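Local coordinates for protein kojibiose phosphorylase (Gut metagenome, PDB 6W0P) that belongs to the family 65 glycoside hydrolases and phosphorylases, with an antiparallel beta-sheet N-terminal domain, a helical central catalytic domain and a small beta C-terminal domain, at residues D301-I304 / D310-G313; N643-A648 / K698-Y703; Y14-N19 / I314-F319. All coordinates share one frame; numbering follows the deposited sequence.

Interaction 1: residues D301-I304 / D310-G313; sequences DILI and DQQG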
loop_
_atom_site.group_PDB
_atom_site.type_symbol
_atom_site.label_atom_id
_atom_site.label_comp_id
_atom_site.label_asym_id
_atom_site.label_seq_id
_atom_site.Cartn_x
_atom_site.Cartn_y
_atom_site.Cartn_z
ATOM N N ASP A 301 36.541 -13.745 -22.696
ATOM C CA ASP A 301 36.293 -15.184 -22.387
ATOM C C ASP A 301 36.982 -15.529 -21.064
ATOM O O ASP A 301 38.045 -14.971 -20.794
ATOM C CB ASP A 301 36.753 -16.147 -23.484
ATOM C CG ASP A 301 36.176 -17.536 -23.311
ATOM O OD1 ASP A 301 34.980 -17.644 -22.974
ATOM O OD2 ASP A 301 36.933 -18.509 -23.493
ATOM N N ILE A 302 36.340 -16.352 -20.235
ATOM C CA ILE A 302 36.929 -16.881 -18.979
ATOM C C ILE A 302 37.104 -18.393 -19.118
ATOM O O ILE A 302 36.136 -19.048 -19.512
ATOM C CB ILE A 302 36.053 -16.514 -17.776
ATOM C CG1 ILE A 302 36.010 -15.006 -17.570
ATOM C CG2 ILE A 302 36.505 -17.256 -16.529
ATOM C CD1 ILE A 302 35.239 -14.634 -16.361
ATOM N N LEU A 303 38.301 -18.904 -18.834
ATOM C CA LEU A 303 38.583 -20.354 -18.847
ATOM C C LEU A 303 38.526 -20.842 -17.408
ATOM O O LEU A 303 39.068 -20.161 -16.536
ATOM C CB LEU A 303 39.963 -20.643 -19.434
ATOM C CG LEU A 303 40.193 -20.275 -20.895
ATOM C CD1 LEU A 303 41.605 -20.681 -21.316
ATOM C CD2 LEU A 303 39.192 -20.972 -21.775
ATOM N N ILE A 304 37.908 -21.997 -17.194
ATOM C CA ILE A 304 37.876 -22.675 -15.875
ATOM C C ILE A 304 38.269 -24.123 -16.111
ATOM O O ILE A 304 37.578 -24.798 -16.928
ATOM C CB ILE A 304 36.496 -22.528 -15.210
ATOM C CG1 ILE A 304 36.216 -21.052 -14.884
ATOM C CG2 ILE A 304 36.426 -23.421 -13.976
ATOM C CD1 ILE A 304 34.886 -20.777 -14.237
ATOM N N ASP A 310 31.236 -25.361 -14.221
ATOM C CA ASP A 310 31.514 -23.909 -14.066
ATOM C C ASP A 310 31.990 -23.356 -15.411
ATOM O O ASP A 310 31.697 -22.208 -15.713
ATOM C CB ASP A 310 32.480 -23.641 -12.913
ATOM C CG ASP A 310 31.819 -23.599 -11.548
ATOM O OD1 ASP A 310 30.616 -23.301 -11.491
ATOM O OD2 ASP A 310 32.531 -23.808 -10.555
ATOM N N GLN A 311 32.729 -24.136 -16.185
ATOM C CA GLN A 311 33.224 -23.656 -17.498
ATOM C C GLN A 311 32.004 -23.364 -18.381
ATOM O O GLN A 311 31.981 -22.302 -19.017
ATOM C CB GLN A 311 34.190 -24.651 -18.152
ATOM C CG GLN A 311 34.594 -24.224 -19.555
ATOM C CD GLN A 311 35.408 -22.953 -19.570
ATOM O OE1 GLN A 311 36.637 -23.015 -19.568
ATOM N NE2 GLN A 311 34.748 -21.800 -19.563
ATOM N N GLN A 312 31.030 -24.276 -18.423
ATOM C CA GLN A 312 29.786 -24.070 -19.206
ATOM C C GLN A 312 29.060 -22.858 -18.637
ATOM O O GLN A 312 28.668 -21.996 -19.424
ATOM C CB GLN A 312 28.858 -25.285 -19.181
ATOM C CG GLN A 312 27.554 -25.071 -19.945
ATOM C CD GLN A 312 26.715 -26.329 -19.916
ATOM O OE1 GLN A 312 26.504 -26.915 -18.850
ATOM N NE2 GLN A 312 26.258 -26.779 -21.086
ATOM N N GLY A 313 28.869 -22.806 -17.324
ATOM C CA GLY A 313 28.118 -21.720 -16.669
ATOM C C GLY A 313 28.705 -20.368 -17.011
ATOM O O GLY A 313 27.952 -19.495 -17.568
#
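Gln-311 lays its side chain against the backbone of Ile-302 to Ile-304 and overlaps Ile-304 most of all, its CB lying 3.6 Å from Ile-304 O. CG stands anti to the backbone N (chi1 175°) and the chain then bends at chi2, which carries the amide off the helix and along the neighbouring strand. There both ends of the amide are used. NE2 donates to Ile-302 O over 3.1 Å, nearly straight; Ile-302 O lies in the plane of the Gln-311 amide, and NE2 in turn lies in the carbonyl plane of Ile-302. OE1 accepts from Ile-304 N at 2.9 Å, also close to linear at the hydrogen, although the N-H comes from well above the plane of the amide carbonyl, 56° out of it. The same oxygen lies 3.3 Å from Ile-304 O, two acceptors brought together, and the Leu-303 side chain lies beside that of Gln-311, its CD2 near OE1.

Next to the amide the contact is mostly apolar. Ile-304 points toward the helix and crosses Asp-310 at a slant: its CD1 tip reaches Asp-310 CB at 4.0 Å and Asp-310 O at 3.8 Å, while CG2 comes to the same CB. The Asp-310 carboxylate looks to other partners, OD2 to Trp-700 NE1 and OD1 to Thr-649 OG1. Ile-302 turns the end of its side chain away, onto Trp-673 and Ile-676 of helix 666-680.

Strand 303-305 is an outermost strand of its five-stranded sheet within this chain, and Leu-303 pairs with Gln-704 of strand 702-709. The buried amide of Gln-311 satisfies one backbone acceptor and one backbone donor of the segment leading into helix 308-324, a pairing that would be lost if the amide were turned over, so its orientation is probably fixed.

Interaction 2: residues N643-A648 / K698-Y703; sequences NFFGFA and KNWNYY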
loop_
_atom_site.group_PDB
_atom_site.type_symbol
_atom_site.label_atom_id
_atom_site.label_comp_id
_atom_site.label_asym_id
_atom_site.label_seq_id
_atom_site.Cartn_x
_atom_site.Cartn_y
_atom_site.Cartn_z
ATOM N N ASN A 643 32.377 -20.563 -0.449
ATOM C CA ASN A 643 30.963 -20.908 -0.129
ATOM C C ASN A 643 29.998 -19.932 -0.834
ATOM O O ASN A 643 29.037 -20.415 -1.485
ATOM C CB ASN A 643 30.709 -20.972 1.386
ATOM C CG ASN A 643 31.290 -22.211 2.019
ATOM O OD1 ASN A 643 31.649 -23.153 1.317
ATOM N ND2 ASN A 643 31.416 -22.206 3.342
ATOM N N PHE A 644 30.245 -18.619 -0.731
ATOM C CA PHE A 644 29.410 -17.548 -1.338
ATOM C C PHE A 644 29.467 -17.614 -2.875
ATOM O O PHE A 644 28.409 -17.308 -3.548
ATOM C CB PHE A 644 29.802 -16.160 -0.814
ATOM C CG PHE A 644 29.200 -15.819 0.530
ATOM C CD1 PHE A 644 27.815 -15.887 0.720
ATOM C CD2 PHE A 644 29.996 -15.415 1.597
ATOM C CE1 PHE A 644 27.241 -15.600 1.950
ATOM C CE2 PHE A 644 29.425 -15.124 2.835
ATOM C CZ PHE A 644 28.045 -15.196 3.001
ATOM N N PHE A 645 30.612 -17.973 -3.456
ATOM C CA PHE A 645 30.664 -18.208 -4.913
ATOM C C PHE A 645 29.672 -19.319 -5.253
ATOM O O PHE A 645 28.804 -19.039 -6.062
ATOM C CB PHE A 645 32.051 -18.567 -5.434
ATOM C CG PHE A 645 32.062 -18.755 -6.930
ATOM C CD1 PHE A 645 32.106 -17.661 -7.782
ATOM C CD2 PHE A 645 32.008 -20.023 -7.487
ATOM C CE1 PHE A 645 32.112 -17.826 -9.155
ATOM C CE2 PHE A 645 32.028 -20.190 -8.862
ATOM C CZ PHE A 645 32.072 -19.091 -9.692
ATOM N N GLY A 646 29.788 -20.496 -4.622
ATOM C CA GLY A 646 28.881 -21.656 -4.776
ATOM C C GLY A 646 28.440 -21.873 -6.218
ATOM O O GLY A 646 29.298 -22.115 -7.068
ATOM N N PHE A 647 27.141 -21.725 -6.489
ATOM C CA PHE A 647 26.522 -22.024 -7.808
ATOM C C PHE A 647 26.350 -20.740 -8.641
ATOM O O PHE A 647 25.423 -20.678 -9.464
ATOM C CB PHE A 647 25.190 -22.749 -7.600
ATOM C CG PHE A 647 24.269 -22.101 -6.600
ATOM C CD1 PHE A 647 23.403 -21.100 -6.983
ATOM C CD2 PHE A 647 24.291 -22.499 -5.267
ATOM C CE1 PHE A 647 22.560 -20.500 -6.064
ATOM C CE2 PHE A 647 23.451 -21.899 -4.345
ATOM C CZ PHE A 647 22.590 -20.895 -4.746
ATOM N N ALA A 648 27.231 -19.757 -8.477
ATOM C CA ALA A 648 27.144 -18.434 -9.137
ATOM C C ALA A 648 26.946 -18.573 -10.658
ATOM O O ALA A 648 26.201 -17.770 -11.184
ATOM C CB ALA A 648 28.384 -17.628 -8.836
ATOM N N LYS A 698 38.669 -23.367 -4.681
ATOM C CA LYS A 698 39.112 -24.721 -4.224
ATOM C C LYS A 698 38.772 -25.762 -5.295
ATOM O O LYS A 698 39.550 -26.675 -5.473
ATOM C CB LYS A 698 38.523 -25.078 -2.842
ATOM C CG LYS A 698 37.218 -25.870 -2.825
ATOM C CD LYS A 698 36.211 -25.413 -1.774
ATOM C CE LYS A 698 34.878 -26.139 -1.866
ATOM N NZ LYS A 698 33.775 -25.351 -1.258
ATOM N N ASN A 699 37.682 -25.550 -6.026
ATOM C CA ASN A 699 37.136 -26.465 -7.061
ATOM C C ASN A 699 37.869 -26.342 -8.401
ATOM O O ASN A 699 37.567 -27.157 -9.293
ATOM C CB ASN A 699 35.649 -26.177 -7.285
ATOM C CG ASN A 699 34.847 -26.357 -6.013
ATOM O OD1 ASN A 699 34.989 -27.365 -5.324
ATOM N ND2 ASN A 699 34.021 -25.381 -5.686
ATOM N N TRP A 700 38.729 -25.345 -8.607
ATOM C CA TRP A 700 39.354 -25.116 -9.942
ATOM C C TRP A 700 40.879 -25.293 -9.862
ATOM O O TRP A 700 41.513 -24.636 -9.013
ATOM C CB TRP A 700 39.027 -23.728 -10.508
ATOM C CG TRP A 700 37.581 -23.345 -10.583
ATOM C CD1 TRP A 700 36.507 -24.175 -10.659
ATOM C CD2 TRP A 700 37.055 -22.005 -10.644
ATOM N NE1 TRP A 700 35.353 -23.447 -10.708
ATOM C CE2 TRP A 700 35.652 -22.114 -10.711
ATOM C CE3 TRP A 700 37.626 -20.731 -10.639
ATOM C CZ2 TRP A 700 34.811 -21.002 -10.787
ATOM C CZ3 TRP A 700 36.798 -19.633 -10.696
ATOM C CH2 TRP A 700 35.404 -19.765 -10.754
ATOM N N ASN A 701 41.442 -26.046 -10.806
ATOM C CA ASN A 701 42.910 -26.180 -11.030
ATOM C C ASN A 701 43.464 -24.821 -11.454
ATOM O O ASN A 701 44.414 -24.371 -10.854
ATOM C CB ASN A 701 43.231 -27.233 -12.093
ATOM C CG ASN A 701 42.756 -28.606 -11.674
ATOM O OD1 ASN A 701 42.842 -28.935 -10.484
ATOM N ND2 ASN A 701 42.239 -29.386 -12.624
ATOM N N TYR A 702 42.827 -24.164 -12.411
ATOM C CA TYR A 702 43.156 -22.781 -12.803
ATOM C C TYR A 702 41.890 -22.095 -13.295
ATOM O O TYR A 702 40.903 -22.774 -13.618
ATOM C CB TYR A 702 44.309 -22.771 -13.809
ATOM C CG TYR A 702 44.050 -23.241 -15.223
ATOM C CD1 TYR A 702 43.339 -22.454 -16.126
ATOM C CD2 TYR A 702 44.595 -24.436 -15.699
ATOM C CE1 TYR A 702 43.122 -22.870 -17.434
ATOM C CE2 TYR A 702 44.407 -24.855 -17.009
ATOM C CZ TYR A 702 43.670 -24.066 -17.874
ATOM O OH TYR A 702 43.491 -24.444 -19.172
ATOM N N TYR A 703 41.919 -20.768 -13.317
ATOM C CA TYR A 703 40.955 -19.937 -14.067
ATOM C C TYR A 703 41.748 -18.869 -14.811
ATOM O O TYR A 703 42.896 -18.526 -14.402
ATOM C CB TYR A 703 39.899 -19.320 -13.146
ATOM C CG TYR A 703 40.451 -18.442 -12.057
ATOM C CD1 TYR A 703 40.838 -18.959 -10.836
ATOM C CD2 TYR A 703 40.569 -17.074 -12.242
ATOM C CE1 TYR A 703 41.360 -18.145 -9.841
ATOM C CE2 TYR A 703 41.062 -16.241 -11.251
ATOM C CZ TYR A 703 41.464 -16.780 -10.047
ATOM O OH TYR A 703 41.957 -15.957 -9.080
#
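Phe-645 reaches for Trp-700 from the last turn of helix 638-645. Its CB points toward the segment 698-703, and CG stands anti to the backbone N (chi1 -178°), sending the ring straight out to the indole. At the far end of that ring CE2 and CZ each approach Trp-700 CZ2, the CE2 to CZ2 distance being 3.5 Å, while CE1 lies 4.1 Å from Trp-700 CH2. The pair is an offset edge-to-face one: the six-membered ring of Trp-700 turns its edge to the Phe-645 face, with planes at 88° and ring centroids 5.2 Å apart. Ala-648 CB sits over one face of Phe-645, offset toward its rim, and Tyr-703 CD1 meets the indole edge in plane.

The indole nitrogen is held by Asp-310 OD2. At the solvent-exposed side, Lys-698 NZ comes within 4.0 Å of Asn-643 OD1, a loose polar approach.

After Phe-645 the chain leaves the helix through Gly-646, with positive phi, in a type II' beta turn closed by Ala-648 N to Phe-645 O, 3.0 Å. Phe-680 meets Phe-645 in a second edge-to-face pair, making an aromatic cluster that joins helices 638-645 and 666-680 to the segment leading into strand 702-709 of the C-terminal beta region.

Interaction 3: residues Y14-N19 / I314-F319; sequences YRIVEN and IRYCLF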
loop_
_atom_site.group_PDB
_atom_site.type_symbol
_atom_site.label_atom_id
_atom_site.label_comp_id
_atom_site.label_asym_id
_atom_site.label_seq_id
_atom_site.Cartn_x
_atom_site.Cartn_y
_atom_site.Cartn_z
ATOM N N TYR A 14 31.004 -25.102 -24.802
ATOM C CA TYR A 14 30.651 -24.072 -25.827
ATOM C C TYR A 14 29.179 -24.146 -26.268
ATOM O O TYR A 14 28.812 -23.392 -27.175
ATOM C CB TYR A 14 31.578 -24.163 -27.049
ATOM C CG TYR A 14 33.043 -23.929 -26.771
ATOM C CD1 TYR A 14 33.548 -22.644 -26.573
ATOM C CD2 TYR A 14 33.932 -24.995 -26.709
ATOM C CE1 TYR A 14 34.898 -22.428 -26.323
ATOM C CE2 TYR A 14 35.283 -24.790 -26.490
ATOM C CZ TYR A 14 35.760 -23.506 -26.279
ATOM O OH TYR A 14 37.090 -23.334 -26.021
ATOM N N ARG A 15 28.367 -25.018 -25.670
ATOM C CA ARG A 15 26.945 -25.178 -26.044
ATOM C C ARG A 15 26.105 -25.557 -24.821
ATOM O O ARG A 15 26.627 -26.189 -23.893
ATOM C CB ARG A 15 26.793 -26.251 -27.127
ATOM C CG ARG A 15 27.823 -26.161 -28.244
ATOM C CD ARG A 15 27.391 -26.994 -29.438
ATOM N NE ARG A 15 27.370 -28.403 -29.103
ATOM C CZ ARG A 15 26.855 -29.370 -29.871
ATOM N NH1 ARG A 15 26.322 -29.092 -31.053
ATOM N NH2 ARG A 15 26.919 -30.624 -29.452
ATOM N N ILE A 16 24.837 -25.164 -24.832
ATOM C CA ILE A 16 23.790 -25.700 -23.929
ATOM C C ILE A 16 23.035 -26.712 -24.781
ATOM O O ILE A 16 22.631 -26.354 -25.946
ATOM C CB ILE A 16 22.887 -24.582 -23.382
ATOM C CG1 ILE A 16 23.671 -23.363 -22.882
ATOM C CG2 ILE A 16 21.978 -25.119 -22.297
ATOM C CD1 ILE A 16 24.724 -23.684 -21.818
ATOM N N VAL A 17 22.897 -27.931 -24.286
ATOM C CA VAL A 17 22.205 -29.025 -25.016
ATOM C C VAL A 17 21.110 -29.597 -24.118
ATOM O O VAL A 17 21.420 -29.943 -22.948
ATOM C CB VAL A 17 23.198 -30.104 -25.480
ATOM C CG1 VAL A 17 22.484 -31.249 -26.205
ATOM C CG2 VAL A 17 24.242 -29.490 -26.387
ATOM N N GLU A 18 19.890 -29.699 -24.651
ATOM C CA GLU A 18 18.793 -30.498 -24.035
ATOM C C GLU A 18 18.669 -31.806 -24.824
ATOM O O GLU A 18 18.411 -31.731 -26.011
ATOM C CB GLU A 18 17.466 -29.733 -24.002
ATOM C CG GLU A 18 16.382 -30.442 -23.196
ATOM C CD GLU A 18 14.980 -29.854 -23.298
ATOM O OE1 GLU A 18 14.755 -28.934 -24.142
ATOM O OE2 GLU A 18 14.120 -30.288 -22.495
ATOM N N ASN A 19 18.950 -32.933 -24.184
ATOM C CA ASN A 19 18.834 -34.301 -24.759
ATOM C C ASN A 19 17.444 -34.824 -24.386
ATOM O O ASN A 19 17.210 -35.036 -23.187
ATOM C CB ASN A 19 19.910 -35.251 -24.214
ATOM C CG ASN A 19 21.215 -35.250 -24.985
ATOM O OD1 ASN A 19 21.380 -34.500 -25.948
ATOM N ND2 ASN A 19 22.159 -36.080 -24.565
ATOM N N ILE A 314 29.987 -20.151 -16.712
ATOM C CA ILE A 314 30.573 -18.797 -16.924
ATOM C C ILE A 314 30.431 -18.395 -18.403
ATOM O O ILE A 314 30.181 -17.204 -18.678
ATOM C CB ILE A 314 32.028 -18.679 -16.442
ATOM C CG1 ILE A 314 32.441 -17.214 -16.404
ATOM C CG2 ILE A 314 33.001 -19.504 -17.276
ATOM C CD1 ILE A 314 31.485 -16.336 -15.646
ATOM N N ARG A 315 30.619 -19.323 -19.332
ATOM C CA ARG A 315 30.577 -18.963 -20.768
ATOM C C ARG A 315 29.118 -18.691 -21.146
ATOM O O ARG A 315 28.857 -17.739 -21.897
ATOM C CB ARG A 315 31.280 -20.027 -21.610
ATOM C CG ARG A 315 31.640 -19.481 -22.980
ATOM C CD ARG A 315 32.468 -20.457 -23.769
ATOM N NE ARG A 315 33.874 -20.339 -23.449
ATOM C CZ ARG A 315 34.669 -21.319 -23.038
ATOM N NH1 ARG A 315 34.197 -22.545 -22.827
ATOM N NH2 ARG A 315 35.945 -21.043 -22.821
ATOM N N TYR A 316 28.184 -19.424 -20.541
ATOM C CA TYR A 316 26.749 -19.133 -20.734
ATOM C C TYR A 316 26.484 -17.697 -20.263
ATOM O O TYR A 316 25.807 -16.930 -21.002
ATOM C CB TYR A 316 25.866 -20.180 -20.036
ATOM C CG TYR A 316 24.402 -19.858 -20.147
ATOM C CD1 TYR A 316 23.704 -20.074 -21.325
ATOM C CD2 TYR A 316 23.731 -19.265 -19.099
ATOM C CE1 TYR A 316 22.367 -19.737 -21.440
ATOM C CE2 TYR A 316 22.390 -18.948 -19.187
ATOM C CZ TYR A 316 21.705 -19.170 -20.367
ATOM O OH TYR A 316 20.396 -18.810 -20.446
ATOM N N CYS A 317 26.942 -17.354 -19.048
ATOM C CA CYS A 317 26.753 -16.006 -18.429
ATOM C C CYS A 317 27.348 -14.916 -19.336
ATOM O O CYS A 317 26.648 -13.936 -19.623
ATOM C CB CYS A 317 27.377 -15.922 -17.036
ATOM S SG CYS A 317 26.520 -16.933 -15.799
ATOM N N LEU A 318 28.580 -15.080 -19.810
ATOM C CA LEU A 318 29.198 -14.106 -20.742
ATOM C C LEU A 318 28.322 -13.991 -22.012
ATOM O O LEU A 318 28.104 -12.855 -22.495
ATOM C CB LEU A 318 30.642 -14.499 -21.066
ATOM C CG LEU A 318 31.576 -14.562 -19.856
ATOM C CD1 LEU A 318 33.024 -14.711 -20.287
ATOM C CD2 LEU A 318 31.422 -13.340 -18.961
ATOM N N PHE A 319 27.826 -15.116 -22.517
ATOM C CA PHE A 319 26.987 -15.150 -23.740
ATOM C C PHE A 319 25.769 -14.246 -23.553
ATOM O O PHE A 319 25.499 -13.415 -24.444
ATOM C CB PHE A 319 26.625 -16.589 -24.104
ATOM C CG PHE A 319 25.695 -16.682 -25.285
ATOM C CD1 PHE A 319 26.197 -16.642 -26.571
ATOM C CD2 PHE A 319 24.331 -16.759 -25.100
ATOM C CE1 PHE A 319 25.344 -16.698 -27.658
ATOM C CE2 PHE A 319 23.480 -16.839 -26.188
ATOM C CZ PHE A 319 23.984 -16.797 -27.462
HETATM O O HOH W 1 36.662 -23.993 -22.686
#
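The Tyr-14 ring and the Arg-315 guanidinium lie nearly flat on each other, their planes 19° apart. Tyr-14 CE1 sits over the centre of one guanidinium face, 3.5 Å from Arg-315 CZ, whereas Arg-315 NH1 lies over one face of the ring and toward its rim. The bend at chi3 (-85°) of Arg-315 turns the group across the ring, with CD still 3.7 Å from Tyr-14 CD1. A water accepts from Arg-315 NH1 at 2.9 Å and makes a weak bond of 3.4 Å to Tyr-14 OH. Further partners hold the guanidinium in this pose: Asp-301 OD2 forms a salt bridge with NH2, and Pro-13 O accepts from NH1.

Beside this pair, Ile-16 meets the Tyr-316 ring, CG1 coming 3.6 Å from Tyr-316 CD1 and the Ile-16 CD1 methyl touching both CD1 and CB of the tyrosine. The two side chains cross at about a right angle, and Tyr-316 OH runs on to bond with Ile-32 O.

Strand 15-19 pairs with strand 109-118 in the large antiparallel sheet of the N-terminal domain. Helix 308-324 packs against the start of this strand through Arg-315 and Tyr-316, and its Ile-314, Cys-317 and Leu-318 pack on helix 666-680.

In the fold
All three contacts lie on the same side of the chain's centre and gather around helix 308-324. Interactions 1 and 3 both use that helix and touch directly, their centres about 9 Å apart. Interaction 2 reaches it through Trp-700, which bonds to Asp-310; it is about 11 Å from interaction 1, centre to centre, and shares its sheet, in which strands 303-305 and 702-709 are neighbours. Interactions 2 and 3 do not touch, their centres about 18 Å apart. Along the chain, interaction 1 nests inside the long loop closed by interaction 3, and interaction 2 follows later. Together they connect the N-terminal sheet, the central helical domain and the C-terminal sheet.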